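Local coordinates for protein cryptochrome DASH, chloroplastic/mitochondrial (Arabidopsis thaliana, PDB 2J4D) that repairs cyclobutane pyrimidine dimers in single-stranded DNA with FAD and a folate light antenna, binds DNA without sequence specificity, and may act as a photoreceptor, at residues A[53-59]-A[210-214]; A[377-382]-A[463-468]; A[342-346]-A[407-411]; A[123-128]-A[155-160]. All coordinates share one frame. Numbering follows the deposited sequence.

Interaction 1. Residues A[53-59]-A[210-214]; sequences LDNDALY and STRIP
Residues 53-55 form a turn in which Asp54 takes left-handed backbone angles (phi/psi 41/49) before helix 56-63 begins; residues 210-214 run extended beside them without regular structure. The CA atoms of Asp54 and Thr211 lie 4.5 Å apart, those of Tyr59 and Ile213 6.5 Å. Asn55 is the N-cap, its OD1 accepting from Leu58 N at 2.9 Å. Asp54 (chi1 t) receives Thr211 N on OD1 at 2.8 Å, and a water joins the backbones, 2.8 Å from Asp54 N and 2.6 Å from Thr211 O. Thr211 OG1 (chi1 m) donates a very short bond, 2.4 Å, to Asp56 OD1 in the first helical turn. Next to these polar contacts the CA-to-CB bond of Ile213 points toward 53-59: its CG2 is 4.1 Å from Leu58 CD2, and its CD1 4.0 Å from Tyr59 CB. Thus part of the long loop between helix 194-204 and strand 245-248 packs against the capped N-terminal end of helix 56-63 in the Rossmann-like alpha/beta domain. Both Asp54 and Asp56 form salt bridges to Arg300, and Asp54 OD2 is hydrogen-bonded to Ser298 OG; Leu53 rests on helix 12-26, while Leu58 packs on Leu44 of strand 41-46.

Interaction 2. Residues A[377-382]-A[463-468]; sequences DANMKE and YVAFWL
Two helices of the all-helical FAD-binding domain of the photolyase/cryptochrome family, 374-386 and 462-467, pack here at a crossing angle of +50°, with the axes of their short segments 8.9 Å apart at closest approach. The small side chain of Ala378 allows the approach: its CA lies 5.3 Å from that of Val464, and its CB enters a hollow lined by Tyr463 CE2 (3.5 Å), Val464 CA (3.8 Å), Trp467 CB (3.8 Å) and Leu468 CD1 (4.2 Å). In return, the indole of Trp467 (chi1 m, chi2 107°) lies flat against helix 374-386. Glu382 CA sits over its six-membered ring, 3.8 Å from the centroid and 7° off the normal, a CH-pi contact, and Glu382 CG reaches Trp467 CZ2 at 3.5 Å. Leu468, the first residue to leave helical angles, fills the gap beside Asp377 and Lys381: its CD2 is 3.4 Å from Lys381 CE, its CD1 4.1 Å from Asp377 CB. Asp377 itself hydrogen-bonds Tyr487. Tyr463 (chi1 t) reaches across the groove past Ala378 to the extended Glu382 (chi1 and chi2 t), which approaches near the plane of the phenol ring; there Tyr463 OH donates a 2.6 Å hydrogen bond to Glu382 OE1.

Interaction 3. Residues A[342-346]-A[407-411]; sequences SLFHL and LDWRM. With MHF (5,10-methenyl-6,7,8-trihydrofolic acid), chain D.
One direct hydrogen bond links the segments: Trp409 NE1 donates to Leu346 O at 2.9 Å, 165° at the hydrogen. Residues 342-343 end a 3-10 turn and 344-346 continue as loop; Asp408 N-caps helix 409-419, its OD1 accepting from Arg410 N at 3.0 Å. The nearest CA atoms, of Leu346 and Arg410, are 7.0 Å apart, so long side chains bridge the gap. Ionic bonding stays within 407-411: Arg410 NE meets Asp408 OD1 at 3.0 Å, and Arg410 NH2 meets Asp408 OD2 at 2.7 Å. This bidentate salt bridge holds the guanidinium so that one face covers Leu346 CB, 3.7 Å from Arg410 CZ; Phe84 adds a cation-pi contact. Here, in the helical FAD-binding domain, the loop after helix 317-339 forms part of the antenna pocket. Phe344 (chi1 m) turns away from 407-411 and lays its ring face on the folate, CD2 3.0 Å from MHF N10, while His345 NE2 donates to MHF O at 3.1 Å. Apolar and edge contacts complete the set: the indole (Trp409 chi1 p) directs its edge at the loop carbonyls, CH2 3.5 Å from Leu343 O and CZ2 3.3 Å from His345 O, and Leu346 CD1 lies 4.0 Å from Trp409 CD1.

Interaction 4. Residues A[123-128]-A[155-160]; sequences PEEILP and LVNQGL
This is a close helix-helix contact, largely apolar and without a hydrogen bond between the segments, in which helices 123-134 and 147-161 lie side by side in the N-terminal alpha/beta domain. The axes of their short segments come within 8.1 Å and run in roughly the same direction, 36° apart, with a signed crossing angle of -36°. Two CA pairs set the register: Glu124 with Val156 at 4.0 Å and, one turn on, Pro128 with Leu160 at 4.9 Å. Helix 123-134 is kinked at Pro128, whose N has no bond to the preceding turn. Gly159 makes the second approach possible, since Pro128 CG stands 3.6 Å from Gly159 C, where a beta carbon would clash. Helix 123-134 is the connection of the beta-alpha-beta crossover from strand 117-120 to strand 138-142, and helix 147-161 leads on from 138-142 to 168-172, as in a Rossmann-like fold. Trp45 of strand 41-46 touches Pro123, Leu127 and Val156. Val156 (chi1 t) fits between the other two: its CG2 is 3.8 Å from Pro123 CB, its CG1 3.9 Å from Leu127 CD1. Further along, Leu160 CD2 meets Pro128 CA at 3.7 Å. At the opposite end Glu124 (chi1 p) has CB 3.5 Å from Leu155 O and OE2 3.5 Å from Leu155 CD1, while its carboxylate forms a salt bridge with Arg77.

In the fold
The four contacts divide between the two lobes of the photolyase fold. Interactions 1 and 4 belong to the N-terminal alpha/beta domain, their centres about 25 Å apart; both reach strand 41-46 of its parallel sheet, and the 123-128/155-160 contact falls within the chain span bracketed by 53-59 and 210-214. Interactions 2 and 3 follow in the helical FAD-binding domain, about 26 Å apart between centres, with interleaved segments: 342-346, 377-382, 407-411, then 463-468. Each thus brings together parts of the helical domain distant in sequence. Interactions 1 and 2 lie on opposite sides of the chain's centre, about 40 Å apart between centres. Interaction 3 touches the folate antenna, whose pocket also draws on Glu148 and Glu149 of the alpha/beta domain.

Interaction 1. Residues A[53-59]-A[210-214]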
# COMPACT_ATOMS: atom_id res chain seq x y z
N LEU A 53 -2.37 16.34 -2.70
CA LEU A 53 -1.27 16.80 -1.85
C LEU A 53 0.08 16.17 -2.18
O LEU A 53 0.17 14.99 -2.53
CB LEU A 53 -1.54 16.50 -0.37
CG LEU A 53 -2.38 17.44 0.49
CD1 LEU A 53 -2.35 16.94 1.92
CD2 LEU A 53 -1.83 18.85 0.43
N ASP A 54 1.13 16.98 -2.07
CA ASP A 54 2.50 16.52 -2.28
C ASP A 54 2.62 15.58 -3.47
O ASP A 54 3.22 14.50 -3.38
CB ASP A 54 2.98 15.82 -1.00
CG ASP A 54 4.42 15.38 -1.08
OD1 ASP A 54 5.24 16.11 -1.67
OD2 ASP A 54 4.74 14.30 -0.54
N ASN A 55 2.06 15.99 -4.60
CA ASN A 55 2.10 15.20 -5.83
C ASN A 55 2.96 15.93 -6.86
O ASN A 55 2.51 16.88 -7.49
CB ASN A 55 0.68 15.04 -6.39
CG ASN A 55 0.62 14.09 -7.57
OD1 ASN A 55 1.55 14.02 -8.36
ND2 ASN A 55 -0.47 13.35 -7.69
N ASP A 56 4.21 15.47 -7.02
CA ASP A 56 5.14 16.07 -7.97
C ASP A 56 4.73 15.94 -9.43
O ASP A 56 5.04 16.82 -10.24
CB ASP A 56 6.54 15.48 -7.81
CG ASP A 56 7.26 16.00 -6.60
OD1 ASP A 56 7.05 17.18 -6.25
OD2 ASP A 56 8.05 15.24 -6.00
N ALA A 57 4.07 14.84 -9.77
CA ALA A 57 3.64 14.67 -11.16
C ALA A 57 2.60 15.75 -11.48
O ALA A 57 2.65 16.39 -12.54
CB ALA A 57 3.05 13.27 -11.37
N LEU A 58 1.65 15.94 -10.57
CA LEU A 58 0.61 16.95 -10.72
C LEU A 58 1.25 18.34 -10.77
O LEU A 58 0.90 19.17 -11.60
CB LEU A 58 -0.36 16.90 -9.53
CG LEU A 58 -1.39 18.03 -9.42
CD1 LEU A 58 -2.28 18.03 -10.65
CD2 LEU A 58 -2.23 17.84 -8.16
N TYR A 59 2.21 18.59 -9.89
CA TYR A 59 2.86 19.89 -9.90
C TYR A 59 3.59 20.16 -11.22
O TYR A 59 3.47 21.25 -11.79
CB TYR A 59 3.87 20.02 -8.75
CG TYR A 59 4.46 21.41 -8.68
CD1 TYR A 59 3.81 22.43 -7.99
CD2 TYR A 59 5.61 21.74 -9.40
CE1 TYR A 59 4.28 23.74 -8.02
CE2 TYR A 59 6.09 23.04 -9.44
CZ TYR A 59 5.41 24.04 -8.75
OH TYR A 59 5.86 25.33 -8.81
N SER A 210 7.55 18.57 1.59
CA SER A 210 6.52 18.09 0.68
C SER A 210 6.27 19.19 -0.35
O SER A 210 6.44 20.38 -0.06
CB SER A 210 5.24 17.77 1.45
OG SER A 210 4.65 18.93 1.99
N THR A 211 5.90 18.79 -1.56
CA THR A 211 5.64 19.76 -2.63
C THR A 211 4.30 20.47 -2.40
O THR A 211 3.27 19.82 -2.17
CB THR A 211 5.64 19.05 -4.00
OG1 THR A 211 6.96 18.53 -4.26
CG2 THR A 211 5.26 20.02 -5.11
N ARG A 212 4.32 21.80 -2.44
CA ARG A 212 3.11 22.60 -2.24
C ARG A 212 2.33 22.72 -3.53
O ARG A 212 2.90 23.04 -4.58
CB ARG A 212 3.45 23.99 -1.71
CG ARG A 212 4.28 23.97 -0.44
CD ARG A 212 3.71 22.99 0.57
NE ARG A 212 4.78 22.30 1.29
CZ ARG A 212 5.05 22.47 2.58
NH1 ARG A 212 4.32 23.30 3.31
NH2 ARG A 212 6.06 21.80 3.13
N ILE A 213 1.03 22.48 -3.45
CA ILE A 213 0.16 22.51 -4.61
C ILE A 213 -0.79 23.71 -4.55
O ILE A 213 -1.41 23.98 -3.51
CB ILE A 213 -0.69 21.22 -4.66
CG1 ILE A 213 0.22 19.98 -4.65
CG2 ILE A 213 -1.59 21.24 -5.89
CD1 ILE A 213 1.17 19.87 -5.85
N PRO A 214 -0.93 24.44 -5.66
CA PRO A 214 -1.84 25.60 -5.67
C PRO A 214 -3.30 25.22 -5.52
O PRO A 214 -3.70 24.11 -5.86
CB PRO A 214 -1.55 26.26 -7.02
CG PRO A 214 -1.08 25.12 -7.88
CD PRO A 214 -0.20 24.33 -6.94
O HOH W 1 1.17 19.36 -0.66

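Interaction 2. Residues A[377-382]-A[463-468]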
# COMPACT_ATOMS: atom_id res chain seq x y z
N ASP A 377 -5.07 -19.17 12.32
CA ASP A 377 -6.43 -19.02 11.79
C ASP A 377 -7.06 -17.66 12.00
O ASP A 377 -7.71 -17.13 11.09
CB ASP A 377 -7.35 -20.11 12.37
CG ASP A 377 -6.90 -21.52 11.99
OD1 ASP A 377 -6.24 -21.66 10.93
OD2 ASP A 377 -7.22 -22.48 12.73
N ALA A 378 -6.88 -17.09 13.19
CA ALA A 378 -7.44 -15.78 13.49
C ALA A 378 -6.86 -14.74 12.52
O ALA A 378 -7.58 -13.90 11.99
CB ALA A 378 -7.13 -15.38 14.93
N ASN A 379 -5.56 -14.81 12.29
CA ASN A 379 -4.91 -13.87 11.38
C ASN A 379 -5.41 -14.05 9.95
O ASN A 379 -5.71 -13.06 9.27
CB ASN A 379 -3.39 -14.03 11.46
CG ASN A 379 -2.77 -13.14 12.53
OD1 ASN A 379 -2.69 -11.92 12.37
ND2 ASN A 379 -2.34 -13.74 13.64
N MET A 380 -5.52 -15.29 9.49
CA MET A 380 -5.97 -15.53 8.12
C MET A 380 -7.43 -15.11 7.95
O MET A 380 -7.84 -14.68 6.88
CB MET A 380 -5.78 -17.00 7.74
CG MET A 380 -4.32 -17.46 7.79
SD MET A 380 -3.19 -16.36 6.89
CE MET A 380 -3.80 -16.60 5.19
N LYS A 381 -8.22 -15.25 9.02
CA LYS A 381 -9.61 -14.85 8.94
C LYS A 381 -9.67 -13.32 8.93
O LYS A 381 -10.49 -12.73 8.22
CB LYS A 381 -10.40 -15.41 10.13
CG LYS A 381 -11.92 -15.29 9.99
CD LYS A 381 -12.66 -15.98 11.12
CE LYS A 381 -12.39 -17.49 11.16
NZ LYS A 381 -12.90 -18.24 9.97
N GLU A 382 -8.81 -12.67 9.71
CA GLU A 382 -8.79 -11.21 9.73
C GLU A 382 -8.52 -10.71 8.32
O GLU A 382 -9.19 -9.80 7.82
CB GLU A 382 -7.70 -10.68 10.67
CG GLU A 382 -7.67 -9.14 10.72
CD GLU A 382 -6.58 -8.57 11.61
OE1 GLU A 382 -5.98 -9.33 12.40
OE2 GLU A 382 -6.33 -7.35 11.53
N TYR A 463 -7.00 -11.75 21.16
CA TYR A 463 -7.03 -11.65 19.70
C TYR A 463 -7.69 -12.85 19.03
O TYR A 463 -8.61 -12.69 18.24
CB TYR A 463 -5.61 -11.47 19.14
CG TYR A 463 -5.55 -11.49 17.62
CD1 TYR A 463 -6.01 -10.40 16.87
CD2 TYR A 463 -5.09 -12.61 16.94
CE1 TYR A 463 -6.01 -10.44 15.47
CE2 TYR A 463 -5.08 -12.66 15.54
CZ TYR A 463 -5.54 -11.57 14.82
OH TYR A 463 -5.55 -11.63 13.44
N VAL A 464 -7.22 -14.06 19.33
CA VAL A 464 -7.82 -15.22 18.70
C VAL A 464 -9.30 -15.38 19.07
O VAL A 464 -10.10 -15.85 18.27
CB VAL A 464 -7.05 -16.52 19.04
CG1 VAL A 464 -5.62 -16.39 18.57
CG2 VAL A 464 -7.11 -16.80 20.53
N ALA A 465 -9.66 -14.94 20.28
CA ALA A 465 -11.04 -15.03 20.76
C ALA A 465 -11.96 -14.08 20.00
O ALA A 465 -13.13 -14.40 19.75
CB ALA A 465 -11.10 -14.73 22.26
N PHE A 466 -11.45 -12.92 19.64
CA PHE A 466 -12.25 -11.95 18.91
C PHE A 466 -12.60 -12.50 17.53
O PHE A 466 -13.74 -12.39 17.07
CB PHE A 466 -11.48 -10.62 18.76
CG PHE A 466 -12.17 -9.63 17.87
CD1 PHE A 466 -11.88 -9.57 16.51
CD2 PHE A 466 -13.15 -8.78 18.38
CE1 PHE A 466 -12.56 -8.69 15.67
CE2 PHE A 466 -13.84 -7.89 17.55
CZ PHE A 466 -13.55 -7.85 16.19
N TRP A 467 -11.62 -13.12 16.87
CA TRP A 467 -11.83 -13.66 15.53
C TRP A 467 -12.43 -15.05 15.47
O TRP A 467 -13.12 -15.40 14.50
CB TRP A 467 -10.51 -13.64 14.74
CG TRP A 467 -10.15 -12.26 14.29
CD1 TRP A 467 -9.17 -11.45 14.79
CD2 TRP A 467 -10.86 -11.47 13.33
NE1 TRP A 467 -9.23 -10.21 14.20
CE2 TRP A 467 -10.26 -10.20 13.30
CE3 TRP A 467 -11.95 -11.73 12.49
CZ2 TRP A 467 -10.71 -9.17 12.46
CZ3 TRP A 467 -12.41 -10.70 11.65
CH2 TRP A 467 -11.78 -9.44 11.65
N LEU A 468 -12.18 -15.85 16.50
CA LEU A 468 -12.69 -17.21 16.56
C LEU A 468 -13.59 -17.28 17.80
O LEU A 468 -13.21 -17.84 18.82
CB LEU A 468 -11.52 -18.20 16.66
CG LEU A 468 -10.45 -17.99 15.58
CD1 LEU A 468 -9.25 -18.89 15.84
CD2 LEU A 468 -11.03 -18.27 14.21

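Interaction 3. Residues A[342-346]-A[407-411]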
# COMPACT_ATOMS: atom_id res chain seq x y z
N SER A 342 13.94 -11.30 -9.62
CA SER A 342 14.37 -12.34 -8.67
C SER A 342 13.50 -12.19 -7.41
O SER A 342 13.43 -13.09 -6.56
CB SER A 342 15.86 -12.20 -8.32
OG SER A 342 16.11 -11.02 -7.58
N LEU A 343 12.84 -11.05 -7.31
CA LEU A 343 11.95 -10.76 -6.19
C LEU A 343 10.75 -11.70 -6.21
O LEU A 343 10.12 -11.95 -5.18
CB LEU A 343 11.45 -9.31 -6.29
CG LEU A 343 10.40 -8.81 -5.29
CD1 LEU A 343 10.94 -8.87 -3.85
CD2 LEU A 343 10.04 -7.37 -5.64
N PHE A 344 10.43 -12.24 -7.39
CA PHE A 344 9.28 -13.11 -7.54
C PHE A 344 9.60 -14.59 -7.76
O PHE A 344 8.70 -15.43 -7.78
CB PHE A 344 8.43 -12.62 -8.70
CG PHE A 344 8.16 -11.13 -8.67
CD1 PHE A 344 7.36 -10.58 -7.67
CD2 PHE A 344 8.69 -10.29 -9.65
CE1 PHE A 344 7.07 -9.21 -7.65
CE2 PHE A 344 8.42 -8.91 -9.64
CZ PHE A 344 7.61 -8.37 -8.64
N HIS A 345 10.88 -14.89 -7.92
CA HIS A 345 11.32 -16.26 -8.18
C HIS A 345 11.41 -17.10 -6.91
O HIS A 345 11.74 -16.59 -5.84
CB HIS A 345 12.66 -16.23 -8.91
CG HIS A 345 12.57 -15.61 -10.27
ND1 HIS A 345 13.64 -14.99 -10.88
CD2 HIS A 345 11.54 -15.51 -11.14
CE1 HIS A 345 13.27 -14.53 -12.06
NE2 HIS A 345 12.00 -14.83 -12.25
N LEU A 346 11.13 -18.40 -7.05
CA LEU A 346 11.15 -19.32 -5.91
C LEU A 346 12.43 -19.22 -5.08
O LEU A 346 12.37 -19.21 -3.86
CB LEU A 346 10.95 -20.76 -6.40
CG LEU A 346 10.91 -21.86 -5.33
CD1 LEU A 346 9.77 -21.58 -4.35
CD2 LEU A 346 10.72 -23.22 -6.00
N LEU A 407 5.28 -25.12 2.41
CA LEU A 407 4.76 -24.71 1.10
C LEU A 407 5.57 -23.66 0.35
O LEU A 407 6.29 -22.86 0.94
CB LEU A 407 3.32 -24.19 1.25
CG LEU A 407 2.28 -25.20 1.72
CD1 LEU A 407 0.94 -24.51 1.90
CD2 LEU A 407 2.16 -26.32 0.69
N ASP A 408 5.44 -23.71 -0.98
CA ASP A 408 6.07 -22.76 -1.90
C ASP A 408 5.63 -21.40 -1.36
O ASP A 408 4.43 -21.11 -1.36
CB ASP A 408 5.50 -23.01 -3.30
CG ASP A 408 6.10 -22.11 -4.36
OD1 ASP A 408 6.24 -20.89 -4.12
OD2 ASP A 408 6.41 -22.62 -5.46
N TRP A 409 6.57 -20.57 -0.93
CA TRP A 409 6.23 -19.27 -0.35
C TRP A 409 5.41 -18.33 -1.23
O TRP A 409 4.66 -17.49 -0.73
CB TRP A 409 7.50 -18.53 0.13
CG TRP A 409 8.44 -18.06 -0.97
CD1 TRP A 409 9.51 -18.73 -1.49
CD2 TRP A 409 8.39 -16.80 -1.65
NE1 TRP A 409 10.13 -17.96 -2.45
CE2 TRP A 409 9.47 -16.78 -2.57
CE3 TRP A 409 7.54 -15.68 -1.57
CZ2 TRP A 409 9.72 -15.68 -3.41
CZ3 TRP A 409 7.79 -14.59 -2.41
CH2 TRP A 409 8.87 -14.60 -3.32
N ARG A 410 5.53 -18.48 -2.54
CA ARG A 410 4.79 -17.61 -3.45
C ARG A 410 3.29 -17.87 -3.38
O ARG A 410 2.49 -17.02 -3.77
CB ARG A 410 5.34 -17.79 -4.87
CG ARG A 410 6.83 -17.44 -4.95
CD ARG A 410 7.47 -17.90 -6.23
NE ARG A 410 7.33 -19.34 -6.40
CZ ARG A 410 7.48 -19.97 -7.56
NH1 ARG A 410 7.77 -19.28 -8.66
NH2 ARG A 410 7.32 -21.28 -7.63
N MET A 411 2.89 -19.02 -2.86
CA MET A 411 1.46 -19.29 -2.73
C MET A 411 0.95 -18.32 -1.68
O MET A 411 -0.13 -17.74 -1.84
CB MET A 411 1.21 -20.73 -2.28
CG MET A 411 1.54 -21.75 -3.34
SD MET A 411 1.12 -23.41 -2.80
CE MET A 411 -0.51 -23.57 -3.49
N1 MHF D . 2.51 -7.19 -8.82
C2 MHF D . 2.87 -5.97 -9.33
NA2 MHF D . 2.25 -4.85 -8.87
N3 MHF D . 3.83 -5.85 -10.27
C4 MHF D . 4.46 -6.96 -10.77
O4 MHF D . 5.33 -6.84 -11.64
C4A MHF D . 4.11 -8.25 -10.28
N5 MHF D . 4.67 -9.46 -10.76
C6 MHF D . 4.03 -10.79 -10.48
C7 MHF D . 3.66 -10.80 -8.98
N8 MHF D . 2.77 -9.61 -8.77
C8A MHF D . 3.12 -8.35 -9.28
C9 MHF D . 5.06 -11.87 -10.93
N10 MHF D . 6.25 -11.05 -11.27
C11 MHF D . 5.74 -9.74 -11.71
C12 MHF D . 8.92 -12.77 -14.17
C13 MHF D . 8.50 -13.50 -13.02
C14 MHF D . 7.62 -12.94 -12.10
C15 MHF D . 7.10 -11.63 -12.29
C16 MHF D . 7.51 -10.89 -13.48
C17 MHF D . 8.40 -11.46 -14.41
C MHF D . 9.91 -13.38 -15.10
O MHF D . 10.35 -14.50 -14.84
N MHF D . 10.35 -12.73 -16.19
CA MHF D . 11.34 -13.35 -17.07
CB MHF D . 11.20 -12.84 -18.50
CG MHF D . 9.85 -13.11 -19.12
CD MHF D . 9.53 -14.59 -19.15
OE1 MHF D . 10.18 -15.33 -19.92
OE2 MHF D . 8.64 -15.02 -18.38
CT MHF D . 12.75 -13.04 -16.56
O1 MHF D . 12.90 -12.12 -15.72
O2 MHF D . 13.71 -13.70 -17.01

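Interaction 4. Residues A[123-128]-A[155-160]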
# COMPACT_ATOMS: atom_id res chain seq x y z
N PRO A 123 -3.92 1.46 -20.56
CA PRO A 123 -3.33 2.80 -20.66
C PRO A 123 -2.65 3.03 -22.01
O PRO A 123 -2.73 4.13 -22.57
CB PRO A 123 -2.31 2.81 -19.52
CG PRO A 123 -2.92 1.91 -18.50
CD PRO A 123 -3.43 0.76 -19.36
N GLU A 124 -1.97 2.00 -22.52
CA GLU A 124 -1.26 2.12 -23.79
C GLU A 124 -2.20 2.30 -24.97
O GLU A 124 -1.76 2.64 -26.07
CB GLU A 124 -0.33 0.92 -24.04
CG GLU A 124 -1.03 -0.42 -24.16
CD GLU A 124 -1.08 -1.18 -22.84
OE1 GLU A 124 -1.22 -0.53 -21.78
OE2 GLU A 124 -0.98 -2.42 -22.87
N GLU A 125 -3.49 2.06 -24.76
CA GLU A 125 -4.46 2.25 -25.83
C GLU A 125 -5.23 3.55 -25.59
O GLU A 125 -5.45 4.33 -26.52
CB GLU A 125 -5.41 1.04 -25.90
CG GLU A 125 -4.74 -0.19 -26.51
CD GLU A 125 -5.56 -1.47 -26.42
OE1 GLU A 125 -6.72 -1.42 -25.97
OE2 GLU A 125 -5.03 -2.53 -26.80
N ILE A 126 -5.60 3.80 -24.34
CA ILE A 126 -6.35 5.00 -24.00
C ILE A 126 -5.55 6.30 -24.08
O ILE A 126 -6.00 7.28 -24.68
CB ILE A 126 -6.92 4.89 -22.57
CG1 ILE A 126 -7.98 3.78 -22.52
CG2 ILE A 126 -7.51 6.23 -22.13
CD1 ILE A 126 -8.36 3.37 -21.12
N LEU A 127 -4.36 6.31 -23.48
CA LEU A 127 -3.54 7.52 -23.46
C LEU A 127 -3.09 8.07 -24.81
O LEU A 127 -3.21 9.26 -25.06
CB LEU A 127 -2.34 7.31 -22.52
CG LEU A 127 -2.74 6.97 -21.08
CD1 LEU A 127 -1.49 6.67 -20.26
CD2 LEU A 127 -3.51 8.13 -20.45
N PRO A 128 -2.55 7.22 -25.70
CA PRO A 128 -2.13 7.77 -26.99
C PRO A 128 -3.30 8.41 -27.73
O PRO A 128 -3.14 9.42 -28.41
CB PRO A 128 -1.57 6.55 -27.73
CG PRO A 128 -1.06 5.69 -26.62
CD PRO A 128 -2.19 5.79 -25.59
N LEU A 155 4.85 0.25 -23.03
CA LEU A 155 3.77 0.20 -24.02
C LEU A 155 3.13 1.57 -24.25
O LEU A 155 2.78 1.92 -25.38
CB LEU A 155 2.74 -0.84 -23.60
CG LEU A 155 3.33 -2.26 -23.68
CD1 LEU A 155 2.47 -3.22 -22.89
CD2 LEU A 155 3.44 -2.72 -25.14
N VAL A 156 3.00 2.35 -23.18
CA VAL A 156 2.43 3.69 -23.32
C VAL A 156 3.40 4.58 -24.09
O VAL A 156 3.01 5.34 -24.98
CB VAL A 156 2.14 4.32 -21.93
CG1 VAL A 156 1.84 5.81 -22.07
CG2 VAL A 156 0.95 3.62 -21.29
N ASN A 157 4.68 4.50 -23.75
CA ASN A 157 5.68 5.31 -24.42
C ASN A 157 5.71 4.99 -25.92
O ASN A 157 5.76 5.90 -26.75
CB ASN A 157 7.06 5.06 -23.79
CG ASN A 157 8.06 6.13 -24.16
OD1 ASN A 157 7.73 7.32 -24.19
ND2 ASN A 157 9.29 5.72 -24.43
N GLN A 158 5.68 3.71 -26.27
CA GLN A 158 5.70 3.31 -27.67
C GLN A 158 4.39 3.68 -28.38
O GLN A 158 4.37 3.95 -29.58
CB GLN A 158 5.98 1.81 -27.79
CG GLN A 158 7.38 1.45 -27.28
CD GLN A 158 7.71 -0.03 -27.36
OE1 GLN A 158 6.84 -0.88 -27.58
NE2 GLN A 158 8.99 -0.36 -27.16
N GLY A 159 3.30 3.69 -27.62
CA GLY A 159 2.01 4.05 -28.19
C GLY A 159 1.99 5.51 -28.57
O GLY A 159 1.46 5.89 -29.62
N LEU A 160 2.60 6.35 -27.73
CA LEU A 160 2.67 7.78 -27.99
C LEU A 160 3.56 8.09 -29.20
O LEU A 160 3.24 8.99 -29.99
CB LEU A 160 3.20 8.52 -26.76
CG LEU A 160 2.28 8.49 -25.53
CD1 LEU A 160 3.03 9.01 -24.31
CD2 LEU A 160 1.05 9.34 -25.80